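Local coordinates for protein cryptic loci regulator 2 (Schizosaccharomyces pombe 972h-, PDB 5IKJ) that acts upstream of histone deacetylases in the SHREC repressor complex to promote transcriptional silencing and nucleosome positioning at heterochromatic loci, at residues T237-Y242 and D282-P287; R264-Y269 and E286-H291; K293-S298 and L325-I330; C395-S400 and S410-S415; C426-L431 and E483-F488. All coordinates share one frame; numbering follows the deposited sequence.

Contact 1 of 5, residues T237-Y242 and D282-P287; sequences TWPSSY and DTFVEP
Phe284 meets Pro239 and Ser240, and Trp238 lies against Pro287, where the loop after helix 214-237 packs on the C-terminal turn of helix 278-285. The phenyl group of Phe284 and the ring of Pro239 cross at about a right angle, with Phe284 CZ 3.7 Å from Pro239 CG and Phe284 CE1 3.8 Å from Pro239 CD. A chi1 of -166° sets Phe284 CG anti to the backbone N, on the side of the loop that its far atoms meet. Ser240 CB sits 3.4 Å from the backbone O of Phe284 and 4.1 Å from its CE2. Trp238 and Pro287 slide past each other in opposite directions: Pro287 CB lies 3.8 Å from Trp238 CE3, in the six-membered ring, while Pro287 CG rests near Trp238 CB. The indole NE1 is bonded to Thr74 OG1. The loop holds its shape through Ser241 OG, which donates to Trp238 O at 2.7 Å, and through an inverse gamma turn centred on Ser240. Met465 and Leu469 of helix 461-469 also touch Phe284. The ring pairs and Ser240 CB, against the carbonyl of Phe284, make the join one of packing; both serine hydroxyls and the indole N-H find partners off the interface.

Contact 2 of 5, residues R264-Y269 and E286-H291; sequences RNLINY and EPYQYH
Arg264 runs over one face of the Tyr288 ring, CD above the centre and the guanidinium, tilted by 9°, over the CZ and OH end. Its chain is extended from CG to NE and crosses the phenol obliquely: Arg264 CD makes a CH-pi contact 3.7 Å from the Tyr288 centroid, and Arg264 NE reaches Tyr288 CZ at 3.5 Å. Its NH2 forms a salt bridge with Asp234 and its NH1 bonds to Tyr242 O, which helps to fix the guanidinium in this plane. Leu266 CD2 reaches the same phenol at Tyr288 CE1, 3.6 Å away. Asn265 projects from the face that carries Gln289; with CG between the backbone N and the carbonyl carbon (chi1 61°) its amide stands where both Gln289 and His291 can meet it. Asn265 OD1 accepts from His291 NE2 nearly along the C=O axis, amide and imidazole almost coplanar; modelled very short, at 2.5 Å, the bond is of doubtful length. Asn265 ND2 donates to Gln289 OE1 at 2.9 Å in a nearly straight bond, although the amide planes are 77° apart. Gln289 NE2 and His291 ND1 bond onward to Asp303. Asn265 and Gln289 pair through backbone bonds in both directions, Gln289 N to Asn265 O being 3.0 Å, flanked by the non-hydrogen-bonded pairs Arg264-Tyr290 and Leu266-Tyr288. This is the register of neighbouring strands, here 255-266 beside 288-294, in a five-stranded antiparallel sheet.

Contact 3 of 5, residues K293-S298 and L325-I330; sequences KQLGNS and LVAHSI
Lys293 NZ is gripped by the carbonyls of its own turn: it donates to Gln294 O at 2.8 Å and lies very close to Asn297 O, with Asn526 O as a further partner. The ammonium thus ties down the chain leaving strand 288-294, where Leu295 and Gly296 meet helix 325-330. Asn297 ND2 adds a bond to Gly296 O at 2.8 Å, coming from above the carbonyl plane. The side chains that meet across the contact are apolar. Leu295 carries most of it: chi1 -64° sets CG beside the backbone N, and its two methyls diverge to different helix residues. Leu295 CD1 touches Ala327 CB at 3.9 Å, and Leu295 CD2 meets Ile330 CD1, also at 3.9 Å, the two side chains reaching toward each other tip to tip. Here a short helix packs at the end of a strand of the five-stranded antiparallel sheet, and Val326, Ala327 and Ile330, spaced as on one side of a helix, form its contact surface. Val326 CG1 lies farther from Leu295 CD2, at 4.3 Å. Val326 CG2 faces backbone, 3.8 Å from Gly296 N. Gly296 has phi 91°, where a CB would press on the carbonyl O of Leu295. Arg518 and Val522 of helix 518-522 also touch Ile330.

Contact 4 of 5, residues C395-S400 and S410-S415; sequences CVISTS and SFMYIS
Cys395 packs tightly against Met412 and Ile414, on the face that carries Cys395 and Met412. The sulfur stands between the backbone N and the carbonyl carbon (chi1 72°), which brings Cys395 SG to 3.6 Å from Ile414 CD1 and 3.9 Å from Met412 CB. The end of Ile414 reaches the sulfur, and its CD1 also lies near Cys395 CB. Beside them Ile397 CG2 rests on Met412 CB at 4.2 Å, and Leu431 and Val491 of adjoining strands help to enclose the group. Two backbone bonds, Met412 N to Cys395 O at 2.7 Å and Cys395 N to Met412 O at 3.1 Å, make a single antiparallel hydrogen-bonded pair. Strands 394-397 and 411-419 belong to the curled sheet of the Clr2 family domain, which falls in the SH3 clan; their short segments diverge strongly, at 128°. At Ser410 and Phe411 a classic beta bulge faces Trp432, and the Phe411 ring turns away from strand 394-397 to meet Trp432 and Trp495. The other end is looser. Val396, partly exposed, points its CB away; its nearest approach is Val396 CG2, 4.0 Å from Ser410 O. Past Ile397 the chain peels off to an exposed Ser400, though another protein chain of the assembly packs on Ile397 and Ser398.

Contact 5 of 5, residues C426-L431 and E483-F488; sequences CFQGSL and EYVCPF
Strands 426-431 and 483-487 run antiparallel at 159° and are joined by four backbone bonds, two at the pair Phe427-Cys486 and two at Gly429-Tyr484, with Phe427 N to Cys486 O the shortest at 2.8 Å. Gln428 crosses Glu483 at about a right angle, and its NE2 donates to Glu483 OE1 at 2.6 Å, the carboxylate oxygen lying close to the amide plane. The other oxygen, OE2, bonds to Ser415 OG, so the carboxylate links two strands. Phe427 and Phe488 lie side by side, planes 6° apart but slid so far that the rings barely overlap; CE1 of Phe427 touches Phe488 CD1 at 3.6 Å. Val485, on the face of Gln428, packs its CG1 on Cys426 CB at 3.7 Å. Leu431 CD1 reaches Tyr484 CD1 at 3.9 Å, its side chain crossing the phenol. Strand 411-419 lies along the opposite edge of 425-436, Ile382 of strand 377-384 touches both phenylalanines, and residues 483-485 pair with a strand of another protein chain, carrying the sheet across the interface.

How the contacts relate
From the N terminus, contact 1 joins the loop after helix 214-237 to the end of helix 278-285, closing over strands 247-252 and 255-266. Contact 2 starts inside that span, on strand 255-266, takes in helix 278-285 and runs past its end, sharing Glu286 and Pro287 with contact 1; the two also touch, with a probable bond from Tyr242 N to Tyr290 OH. Contact 3 follows in series from the far end of strand 288-294, bringing helix 325-330 to the same five-stranded sheet. Contacts 4 and 5 close successive loops in the Clr2 domain and touch through neighbouring strands 411-419 and 425-436. Their centres are about 8 Å apart, against at least 21 Å to the centres of the others.

Contact 1 of 5, residues T237-Y242 and D282-P287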
# COMPACT_ATOMS: atom_id res chain seq x y z
N THR A 237 3.93 -9.22 0.03
CA THR A 237 5.28 -9.21 -0.53
C THR A 237 6.33 -9.51 0.54
O THR A 237 7.10 -10.47 0.41
CB THR A 237 5.56 -7.87 -1.19
OG1 THR A 237 4.36 -7.36 -1.79
CG2 THR A 237 6.62 -8.02 -2.27
N TRP A 238 6.38 -8.70 1.59
CA TRP A 238 7.36 -8.86 2.66
C TRP A 238 6.64 -8.85 4.01
O TRP A 238 6.88 -7.98 4.85
CB TRP A 238 8.42 -7.76 2.59
CG TRP A 238 8.83 -7.41 1.19
CD1 TRP A 238 8.46 -6.31 0.47
CD2 TRP A 238 9.69 -8.18 0.33
NE1 TRP A 238 9.04 -6.34 -0.77
CE2 TRP A 238 9.80 -7.48 -0.88
CE3 TRP A 238 10.38 -9.39 0.48
CZ2 TRP A 238 10.56 -7.95 -1.95
CZ3 TRP A 238 11.14 -9.85 -0.58
CH2 TRP A 238 11.22 -9.13 -1.78
N PRO A 239 5.75 -9.81 4.24
CA PRO A 239 4.86 -9.72 5.41
C PRO A 239 5.55 -10.03 6.73
O PRO A 239 5.14 -9.47 7.76
CB PRO A 239 3.77 -10.75 5.10
CG PRO A 239 4.43 -11.74 4.20
CD PRO A 239 5.39 -10.94 3.36
N SER A 240 6.56 -10.89 6.76
CA SER A 240 7.21 -11.27 8.01
C SER A 240 8.21 -10.18 8.35
O SER A 240 9.40 -10.27 8.03
CB SER A 240 7.87 -12.64 7.90
OG SER A 240 8.06 -13.22 9.18
N SER A 241 7.73 -9.13 9.01
CA SER A 241 8.52 -7.91 9.18
C SER A 241 7.82 -7.01 10.18
O SER A 241 6.67 -7.23 10.56
CB SER A 241 8.69 -7.20 7.83
OG SER A 241 7.43 -6.88 7.27
N TYR A 242 8.55 -5.98 10.61
CA TYR A 242 7.98 -4.91 11.42
C TYR A 242 7.51 -3.78 10.51
O TYR A 242 7.99 -3.60 9.39
CB TYR A 242 9.00 -4.41 12.43
CG TYR A 242 9.33 -5.44 13.49
CD1 TYR A 242 8.57 -5.52 14.65
CD2 TYR A 242 10.37 -6.34 13.32
CE1 TYR A 242 8.86 -6.47 15.62
CE2 TYR A 242 10.66 -7.29 14.28
CZ TYR A 242 9.90 -7.35 15.43
OH TYR A 242 10.18 -8.29 16.38
N ASP A 282 15.65 -16.44 3.02
CA ASP A 282 16.30 -15.46 3.89
C ASP A 282 15.67 -14.08 3.72
O ASP A 282 15.50 -13.35 4.70
CB ASP A 282 17.80 -15.41 3.60
CG ASP A 282 18.55 -16.57 4.22
OD1 ASP A 282 18.05 -17.71 4.14
OD2 ASP A 282 19.63 -16.34 4.80
N THR A 283 15.32 -13.71 2.48
CA THR A 283 14.67 -12.43 2.26
C THR A 283 13.30 -12.39 2.93
O THR A 283 12.89 -11.35 3.46
CB THR A 283 14.53 -12.16 0.76
OG1 THR A 283 13.90 -13.28 0.12
CG2 THR A 283 15.89 -11.91 0.13
N PHE A 284 12.58 -13.52 2.92
CA PHE A 284 11.26 -13.56 3.54
C PHE A 284 11.35 -13.37 5.05
O PHE A 284 10.41 -12.85 5.67
CB PHE A 284 10.57 -14.88 3.21
CG PHE A 284 9.10 -14.90 3.51
CD1 PHE A 284 8.19 -14.41 2.59
CD2 PHE A 284 8.63 -15.40 4.71
CE1 PHE A 284 6.84 -14.42 2.87
CE2 PHE A 284 7.28 -15.42 4.99
CZ PHE A 284 6.38 -14.93 4.07
N VAL A 285 12.46 -13.78 5.67
CA VAL A 285 12.63 -13.65 7.11
C VAL A 285 13.21 -12.29 7.48
O VAL A 285 12.78 -11.67 8.45
CB VAL A 285 13.51 -14.80 7.63
CG1 VAL A 285 13.88 -14.59 9.10
CG2 VAL A 285 12.80 -16.13 7.45
N GLU A 286 14.20 -11.81 6.73
CA GLU A 286 14.89 -10.55 7.01
C GLU A 286 14.92 -9.71 5.74
O GLU A 286 15.99 -9.49 5.14
CB GLU A 286 16.31 -10.81 7.53
CG GLU A 286 16.39 -11.11 9.01
CD GLU A 286 16.50 -9.86 9.86
OE1 GLU A 286 16.21 -8.76 9.34
OE2 GLU A 286 16.90 -9.97 11.04
N PRO A 287 13.77 -9.20 5.30
CA PRO A 287 13.75 -8.39 4.07
C PRO A 287 14.21 -6.96 4.27
O PRO A 287 14.58 -6.31 3.28
CB PRO A 287 12.27 -8.42 3.66
CG PRO A 287 11.53 -8.59 4.94
CD PRO A 287 12.41 -9.42 5.84

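Contact 2 of 5, residues R264-Y269 and E286-H291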
# COMPACT_ATOMS: atom_id res chain seq x y z
N ARG A 264 12.28 2.05 6.69
CA ARG A 264 12.79 0.71 6.41
C ARG A 264 13.06 0.64 4.92
O ARG A 264 12.45 1.36 4.14
CB ARG A 264 11.79 -0.38 6.84
CG ARG A 264 10.60 -0.49 5.90
CD ARG A 264 9.44 -1.23 6.53
NE ARG A 264 8.32 -1.32 5.60
CZ ARG A 264 7.17 -1.94 5.85
NH1 ARG A 264 6.99 -2.55 7.02
NH2 ARG A 264 6.21 -1.96 4.94
N ASN A 265 14.00 -0.23 4.54
CA ASN A 265 14.36 -0.37 3.14
C ASN A 265 14.73 -1.81 2.87
O ASN A 265 15.22 -2.52 3.75
CB ASN A 265 15.53 0.56 2.77
CG ASN A 265 16.78 0.25 3.57
OD1 ASN A 265 16.98 0.79 4.66
ND2 ASN A 265 17.63 -0.62 3.04
N LEU A 266 14.48 -2.24 1.64
CA LEU A 266 14.85 -3.58 1.22
C LEU A 266 16.36 -3.66 1.01
O LEU A 266 16.99 -2.70 0.55
CB LEU A 266 14.12 -3.97 -0.06
CG LEU A 266 12.61 -4.18 0.08
CD1 LEU A 266 11.94 -4.24 -1.28
CD2 LEU A 266 12.31 -5.45 0.87
N ILE A 267 16.94 -4.81 1.35
CA ILE A 267 18.38 -5.01 1.23
C ILE A 267 18.68 -5.52 -0.17
O ILE A 267 18.09 -6.52 -0.62
CB ILE A 267 18.89 -6.00 2.29
CG1 ILE A 267 18.27 -5.70 3.67
CG2 ILE A 267 20.41 -5.92 2.39
CD1 ILE A 267 18.52 -6.79 4.70
N ASN A 268 19.58 -4.84 -0.87
CA ASN A 268 19.92 -5.21 -2.24
C ASN A 268 20.77 -6.47 -2.24
O ASN A 268 21.86 -6.50 -1.66
CB ASN A 268 20.66 -4.07 -2.93
CG ASN A 268 21.02 -4.39 -4.37
OD1 ASN A 268 21.50 -5.48 -4.68
ND2 ASN A 268 20.81 -3.43 -5.26
N TYR A 269 20.27 -7.52 -2.90
CA TYR A 269 21.03 -8.75 -3.09
C TYR A 269 21.31 -9.03 -4.56
O TYR A 269 21.76 -10.13 -4.90
CB TYR A 269 20.30 -9.94 -2.46
CG TYR A 269 20.08 -9.83 -0.97
CD1 TYR A 269 20.87 -8.98 -0.19
CD2 TYR A 269 19.10 -10.56 -0.33
CE1 TYR A 269 20.67 -8.87 1.17
CE2 TYR A 269 18.89 -10.46 1.03
CZ TYR A 269 19.68 -9.61 1.78
OH TYR A 269 19.49 -9.51 3.14
N GLU A 286 14.20 -11.81 6.73
CA GLU A 286 14.89 -10.55 7.01
C GLU A 286 14.92 -9.71 5.74
O GLU A 286 15.99 -9.49 5.14
CB GLU A 286 16.31 -10.81 7.53
CG GLU A 286 16.39 -11.11 9.01
CD GLU A 286 16.50 -9.86 9.86
OE1 GLU A 286 16.21 -8.76 9.34
OE2 GLU A 286 16.90 -9.97 11.04
N PRO A 287 13.77 -9.20 5.30
CA PRO A 287 13.75 -8.39 4.07
C PRO A 287 14.21 -6.96 4.27
O PRO A 287 14.58 -6.31 3.28
CB PRO A 287 12.27 -8.42 3.66
CG PRO A 287 11.53 -8.59 4.94
CD PRO A 287 12.41 -9.42 5.84
N TYR A 288 14.21 -6.44 5.49
CA TYR A 288 14.34 -5.01 5.74
C TYR A 288 15.53 -4.69 6.63
O TYR A 288 15.89 -5.46 7.53
CB TYR A 288 13.08 -4.45 6.41
CG TYR A 288 11.87 -4.33 5.52
CD1 TYR A 288 11.94 -3.66 4.30
CD2 TYR A 288 10.65 -4.88 5.90
CE1 TYR A 288 10.83 -3.55 3.49
CE2 TYR A 288 9.54 -4.77 5.10
CZ TYR A 288 9.63 -4.10 3.89
OH TYR A 288 8.51 -4.00 3.09
N GLN A 289 16.14 -3.54 6.37
CA GLN A 289 16.82 -2.78 7.41
C GLN A 289 15.78 -1.88 8.06
O GLN A 289 14.97 -1.26 7.37
CB GLN A 289 17.95 -1.92 6.86
CG GLN A 289 18.91 -2.60 5.90
CD GLN A 289 20.05 -1.67 5.49
OE1 GLN A 289 20.15 -1.27 4.33
NE2 GLN A 289 20.90 -1.32 6.45
N TYR A 290 15.81 -1.80 9.39
CA TYR A 290 14.91 -0.93 10.12
C TYR A 290 15.69 0.24 10.70
O TYR A 290 16.83 0.08 11.17
CB TYR A 290 14.19 -1.69 11.24
CG TYR A 290 13.37 -2.85 10.74
CD1 TYR A 290 12.16 -2.65 10.09
CD2 TYR A 290 13.82 -4.16 10.91
CE1 TYR A 290 11.42 -3.72 9.62
CE2 TYR A 290 13.08 -5.23 10.45
CZ TYR A 290 11.88 -5.01 9.81
OH TYR A 290 11.14 -6.07 9.35
N HIS A 291 15.08 1.42 10.66
CA HIS A 291 15.67 2.65 11.18
C HIS A 291 14.68 3.25 12.16
O HIS A 291 13.56 3.59 11.77
CB HIS A 291 16.01 3.62 10.05
CG HIS A 291 16.56 2.95 8.84
ND1 HIS A 291 17.87 2.53 8.76
CD2 HIS A 291 15.99 2.61 7.66
CE1 HIS A 291 18.08 1.96 7.58
NE2 HIS A 291 16.95 2.00 6.90

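Contact 3 of 5, residues K293-S298 and L325-I330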
# COMPACT_ATOMS: atom_id res chain seq x y z
N LYS A 293 13.52 5.29 16.08
CA LYS A 293 13.62 6.48 16.92
C LYS A 293 13.28 6.06 18.34
O LYS A 293 12.16 5.61 18.60
CB LYS A 293 12.66 7.58 16.44
CG LYS A 293 12.39 8.70 17.44
CD LYS A 293 13.63 9.54 17.72
CE LYS A 293 13.29 10.78 18.52
NZ LYS A 293 12.56 10.47 19.78
N GLN A 294 14.25 6.18 19.25
CA GLN A 294 13.98 5.83 20.64
C GLN A 294 12.88 6.73 21.19
O GLN A 294 12.78 7.91 20.86
CB GLN A 294 15.25 5.97 21.48
CG GLN A 294 15.07 5.48 22.92
CD GLN A 294 16.38 5.40 23.68
OE1 GLN A 294 17.46 5.47 23.09
NE2 GLN A 294 16.29 5.26 24.99
N LEU A 295 12.04 6.15 22.04
CA LEU A 295 10.91 6.85 22.64
C LEU A 295 11.27 7.27 24.06
O LEU A 295 11.66 6.43 24.88
CB LEU A 295 9.66 5.97 22.63
CG LEU A 295 9.15 5.62 21.23
CD1 LEU A 295 8.10 4.53 21.28
CD2 LEU A 295 8.60 6.86 20.53
N GLY A 296 11.14 8.56 24.34
CA GLY A 296 11.69 9.15 25.54
C GLY A 296 13.10 9.67 25.38
O GLY A 296 13.69 10.14 26.36
N ASN A 297 13.66 9.61 24.17
CA ASN A 297 15.01 10.05 23.89
C ASN A 297 15.02 10.73 22.53
O ASN A 297 14.05 10.66 21.76
CB ASN A 297 16.01 8.88 23.91
CG ASN A 297 16.88 8.88 25.15
OD1 ASN A 297 18.09 8.66 25.07
ND2 ASN A 297 16.27 9.13 26.31
N SER A 298 16.13 11.40 22.23
CA SER A 298 16.37 11.97 20.91
C SER A 298 17.25 11.08 20.05
O SER A 298 17.68 11.50 18.97
CB SER A 298 17.00 13.36 21.04
OG SER A 298 18.31 13.27 21.58
N LEU A 325 7.42 6.26 29.55
CA LEU A 325 6.05 6.74 29.54
C LEU A 325 5.60 7.27 28.18
O LEU A 325 4.40 7.41 27.96
CB LEU A 325 5.87 7.82 30.61
CG LEU A 325 6.18 7.38 32.04
CD1 LEU A 325 6.02 8.55 33.00
CD2 LEU A 325 5.31 6.21 32.48
N VAL A 326 6.54 7.57 27.28
CA VAL A 326 6.15 7.91 25.92
C VAL A 326 5.66 6.67 25.19
O VAL A 326 4.64 6.71 24.49
CB VAL A 326 7.33 8.57 25.17
CG1 VAL A 326 6.89 9.01 23.78
CG2 VAL A 326 7.87 9.76 25.96
N ALA A 327 6.36 5.55 25.35
CA ALA A 327 5.93 4.30 24.73
C ALA A 327 4.63 3.80 25.35
O ALA A 327 3.78 3.23 24.66
CB ALA A 327 7.03 3.25 24.84
N HIS A 328 4.47 3.99 26.66
CA HIS A 328 3.23 3.60 27.32
C HIS A 328 2.05 4.40 26.79
O HIS A 328 0.95 3.87 26.60
CB HIS A 328 3.35 3.77 28.83
CG HIS A 328 2.08 3.52 29.58
ND1 HIS A 328 1.65 2.26 29.91
CD2 HIS A 328 1.15 4.38 30.06
CE1 HIS A 328 0.50 2.35 30.57
NE2 HIS A 328 0.18 3.62 30.67
N SER A 329 2.26 5.70 26.53
CA SER A 329 1.17 6.56 26.08
C SER A 329 0.75 6.21 24.66
O SER A 329 -0.45 6.21 24.34
CB SER A 329 1.59 8.02 26.18
OG SER A 329 0.50 8.89 25.90
N ILE A 330 1.71 5.92 23.78
CA ILE A 330 1.39 5.62 22.39
C ILE A 330 0.67 4.28 22.29
O ILE A 330 -0.28 4.13 21.50
CB ILE A 330 2.67 5.64 21.54
CG1 ILE A 330 3.34 7.01 21.61
CG2 ILE A 330 2.35 5.29 20.09
CD1 ILE A 330 4.75 7.03 21.07

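Contact 4 of 5, residues C395-S400 and S410-S415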
# COMPACT_ATOMS: atom_id res chain seq x y z
N CYS A 395 -4.62 -11.61 12.11
CA CYS A 395 -4.71 -11.06 13.46
C CYS A 395 -5.29 -12.10 14.41
O CYS A 395 -6.05 -12.99 14.00
CB CYS A 395 -5.58 -9.79 13.49
SG CYS A 395 -7.35 -10.10 13.26
N VAL A 396 -4.93 -11.98 15.68
CA VAL A 396 -5.45 -12.82 16.74
C VAL A 396 -6.72 -12.18 17.29
O VAL A 396 -6.80 -10.95 17.43
CB VAL A 396 -4.40 -13.02 17.85
CG1 VAL A 396 -4.96 -13.87 18.99
CG2 VAL A 396 -3.13 -13.64 17.29
N ILE A 397 -7.72 -13.00 17.60
CA ILE A 397 -8.98 -12.53 18.15
C ILE A 397 -9.34 -13.36 19.37
O ILE A 397 -8.89 -14.50 19.53
CB ILE A 397 -10.13 -12.57 17.12
CG1 ILE A 397 -10.45 -14.02 16.72
CG2 ILE A 397 -9.78 -11.74 15.90
CD1 ILE A 397 -11.64 -14.17 15.81
N SER A 398 -10.16 -12.77 20.24
CA SER A 398 -10.68 -13.50 21.39
C SER A 398 -11.51 -14.69 20.92
O SER A 398 -12.37 -14.55 20.04
CB SER A 398 -11.54 -12.58 22.26
OG SER A 398 -10.79 -11.46 22.70
N THR A 399 -11.25 -15.85 21.50
CA THR A 399 -12.03 -17.05 21.23
C THR A 399 -13.05 -17.35 22.33
O THR A 399 -13.79 -18.32 22.21
CB THR A 399 -11.11 -18.26 21.06
OG1 THR A 399 -10.26 -18.39 22.21
CG2 THR A 399 -10.25 -18.12 19.81
N SER A 400 -13.10 -16.52 23.37
CA SER A 400 -13.99 -16.76 24.50
C SER A 400 -15.44 -16.90 24.04
O SER A 400 -16.01 -17.99 24.09
CB SER A 400 -13.87 -15.62 25.51
OG SER A 400 -14.12 -14.37 24.91
N SER A 410 -6.89 -19.86 15.43
CA SER A 410 -5.59 -19.27 15.72
C SER A 410 -5.52 -17.81 15.28
O SER A 410 -4.92 -16.99 15.98
CB SER A 410 -4.49 -20.07 15.03
OG SER A 410 -4.52 -21.43 15.43
N PHE A 411 -6.11 -17.48 14.14
CA PHE A 411 -6.09 -16.11 13.64
C PHE A 411 -7.25 -15.90 12.68
O PHE A 411 -7.81 -16.86 12.13
CB PHE A 411 -4.76 -15.79 12.94
CG PHE A 411 -4.43 -16.73 11.81
CD1 PHE A 411 -5.03 -16.58 10.57
CD2 PHE A 411 -3.51 -17.75 11.98
CE1 PHE A 411 -4.72 -17.44 9.53
CE2 PHE A 411 -3.20 -18.61 10.94
CZ PHE A 411 -3.81 -18.45 9.71
N MET A 412 -7.60 -14.63 12.48
CA MET A 412 -8.52 -14.22 11.43
C MET A 412 -7.71 -13.72 10.24
O MET A 412 -6.78 -12.93 10.40
CB MET A 412 -9.47 -13.12 11.91
CG MET A 412 -10.23 -12.42 10.78
SD MET A 412 -11.26 -11.05 11.32
CE MET A 412 -12.61 -11.92 12.11
N TYR A 413 -8.08 -14.18 9.04
CA TYR A 413 -7.54 -13.65 7.79
C TYR A 413 -8.46 -12.52 7.36
O TYR A 413 -9.56 -12.75 6.85
CB TYR A 413 -7.45 -14.76 6.75
CG TYR A 413 -6.99 -14.33 5.38
CD1 TYR A 413 -6.24 -13.17 5.19
CD2 TYR A 413 -7.31 -15.09 4.26
CE1 TYR A 413 -5.82 -12.79 3.93
CE2 TYR A 413 -6.90 -14.71 2.99
CZ TYR A 413 -6.16 -13.56 2.83
OH TYR A 413 -5.75 -13.19 1.57
N ILE A 414 -8.01 -11.28 7.57
CA ILE A 414 -8.89 -10.12 7.47
C ILE A 414 -9.26 -9.87 6.02
O ILE A 414 -8.39 -9.77 5.14
CB ILE A 414 -8.23 -8.89 8.11
CG1 ILE A 414 -7.93 -9.15 9.59
CG2 ILE A 414 -9.12 -7.66 7.96
CD1 ILE A 414 -7.04 -8.10 10.23
N SER A 415 -10.56 -9.74 5.76
CA SER A 415 -11.07 -9.38 4.44
C SER A 415 -11.44 -7.92 4.32
O SER A 415 -11.30 -7.34 3.24
CB SER A 415 -12.30 -10.23 4.11
OG SER A 415 -11.96 -11.59 3.93

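Contact 5 of 5, residues C426-L431 and E483-F488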
# COMPACT_ATOMS: atom_id res chain seq x y z
N CYS A 426 -15.43 -2.76 12.75
CA CYS A 426 -15.64 -4.19 12.57
C CYS A 426 -14.53 -4.79 11.72
O CYS A 426 -14.11 -4.20 10.72
CB CYS A 426 -16.99 -4.47 11.92
SG CYS A 426 -18.40 -3.78 12.78
N PHE A 427 -14.06 -5.97 12.13
CA PHE A 427 -13.15 -6.78 11.33
C PHE A 427 -13.92 -7.95 10.74
O PHE A 427 -14.57 -8.71 11.47
CB PHE A 427 -12.00 -7.31 12.19
CG PHE A 427 -10.89 -6.33 12.41
CD1 PHE A 427 -11.14 -5.07 12.92
CD2 PHE A 427 -9.58 -6.68 12.12
CE1 PHE A 427 -10.11 -4.17 13.13
CE2 PHE A 427 -8.55 -5.79 12.33
CZ PHE A 427 -8.81 -4.53 12.83
N GLN A 428 -13.86 -8.10 9.42
CA GLN A 428 -14.48 -9.22 8.72
C GLN A 428 -13.39 -10.06 8.08
O GLN A 428 -12.51 -9.52 7.40
CB GLN A 428 -15.47 -8.73 7.66
CG GLN A 428 -16.18 -9.86 6.92
CD GLN A 428 -16.89 -9.40 5.67
OE1 GLN A 428 -17.76 -8.52 5.72
NE2 GLN A 428 -16.52 -9.97 4.53
N GLY A 429 -13.46 -11.37 8.28
CA GLY A 429 -12.51 -12.27 7.65
C GLY A 429 -12.82 -13.71 7.99
O GLY A 429 -13.76 -14.01 8.74
N SER A 430 -12.01 -14.60 7.42
CA SER A 430 -12.13 -16.02 7.66
C SER A 430 -11.27 -16.43 8.86
O SER A 430 -10.23 -15.83 9.13
CB SER A 430 -11.71 -16.82 6.43
OG SER A 430 -10.49 -16.33 5.90
N LEU A 431 -11.72 -17.47 9.56
CA LEU A 431 -11.07 -17.95 10.77
C LEU A 431 -10.32 -19.24 10.47
O LEU A 431 -10.83 -20.12 9.77
CB LEU A 431 -12.11 -18.19 11.88
CG LEU A 431 -13.06 -17.02 12.15
CD1 LEU A 431 -14.11 -17.42 13.16
CD2 LEU A 431 -12.29 -15.80 12.62
N GLU A 483 -17.91 -15.69 6.02
CA GLU A 483 -16.87 -15.15 6.88
C GLU A 483 -17.54 -14.68 8.16
O GLU A 483 -18.77 -14.72 8.29
CB GLU A 483 -16.10 -14.02 6.19
CG GLU A 483 -15.27 -14.49 5.00
CD GLU A 483 -14.70 -13.33 4.19
OE1 GLU A 483 -15.09 -12.18 4.44
OE2 GLU A 483 -13.87 -13.59 3.29
N TYR A 484 -16.74 -14.22 9.11
CA TYR A 484 -17.25 -13.79 10.40
C TYR A 484 -16.83 -12.36 10.69
O TYR A 484 -15.82 -11.87 10.17
CB TYR A 484 -16.77 -14.72 11.52
CG TYR A 484 -17.47 -16.06 11.51
CD1 TYR A 484 -17.07 -17.07 10.65
CD2 TYR A 484 -18.55 -16.30 12.35
CE1 TYR A 484 -17.71 -18.29 10.63
CE2 TYR A 484 -19.20 -17.52 12.34
CZ TYR A 484 -18.78 -18.51 11.48
OH TYR A 484 -19.42 -19.72 11.46
N VAL A 485 -17.63 -11.68 11.51
CA VAL A 485 -17.44 -10.27 11.82
C VAL A 485 -17.36 -10.14 13.34
O VAL A 485 -18.28 -10.55 14.05
CB VAL A 485 -18.58 -9.40 11.27
CG1 VAL A 485 -18.31 -7.93 11.56
CG2 VAL A 485 -18.76 -9.63 9.78
N CYS A 486 -16.26 -9.56 13.82
CA CYS A 486 -16.12 -9.24 15.23
C CYS A 486 -15.75 -7.77 15.37
O CYS A 486 -15.15 -7.19 14.45
CB CYS A 486 -15.04 -10.10 15.90
SG CYS A 486 -13.36 -9.74 15.36
N PRO A 487 -16.09 -7.14 16.49
CA PRO A 487 -15.69 -5.75 16.69
C PRO A 487 -14.20 -5.64 16.97
O PRO A 487 -13.54 -6.60 17.39
CB PRO A 487 -16.52 -5.31 17.90
CG PRO A 487 -16.75 -6.57 18.66
CD PRO A 487 -16.86 -7.67 17.63
N PHE A 488 -13.68 -4.44 16.74
CA PHE A 488 -12.29 -4.15 17.09
C PHE A 488 -12.00 -4.53 18.54
O PHE A 488 -10.86 -4.86 18.87
CB PHE A 488 -12.02 -2.66 16.85
CG PHE A 488 -10.57 -2.27 16.97
CD1 PHE A 488 -9.56 -3.08 16.50
CD2 PHE A 488 -10.23 -1.05 17.53
CE1 PHE A 488 -8.23 -2.70 16.61
CE2 PHE A 488 -8.92 -0.65 17.64
CZ PHE A 488 -7.91 -1.48 17.18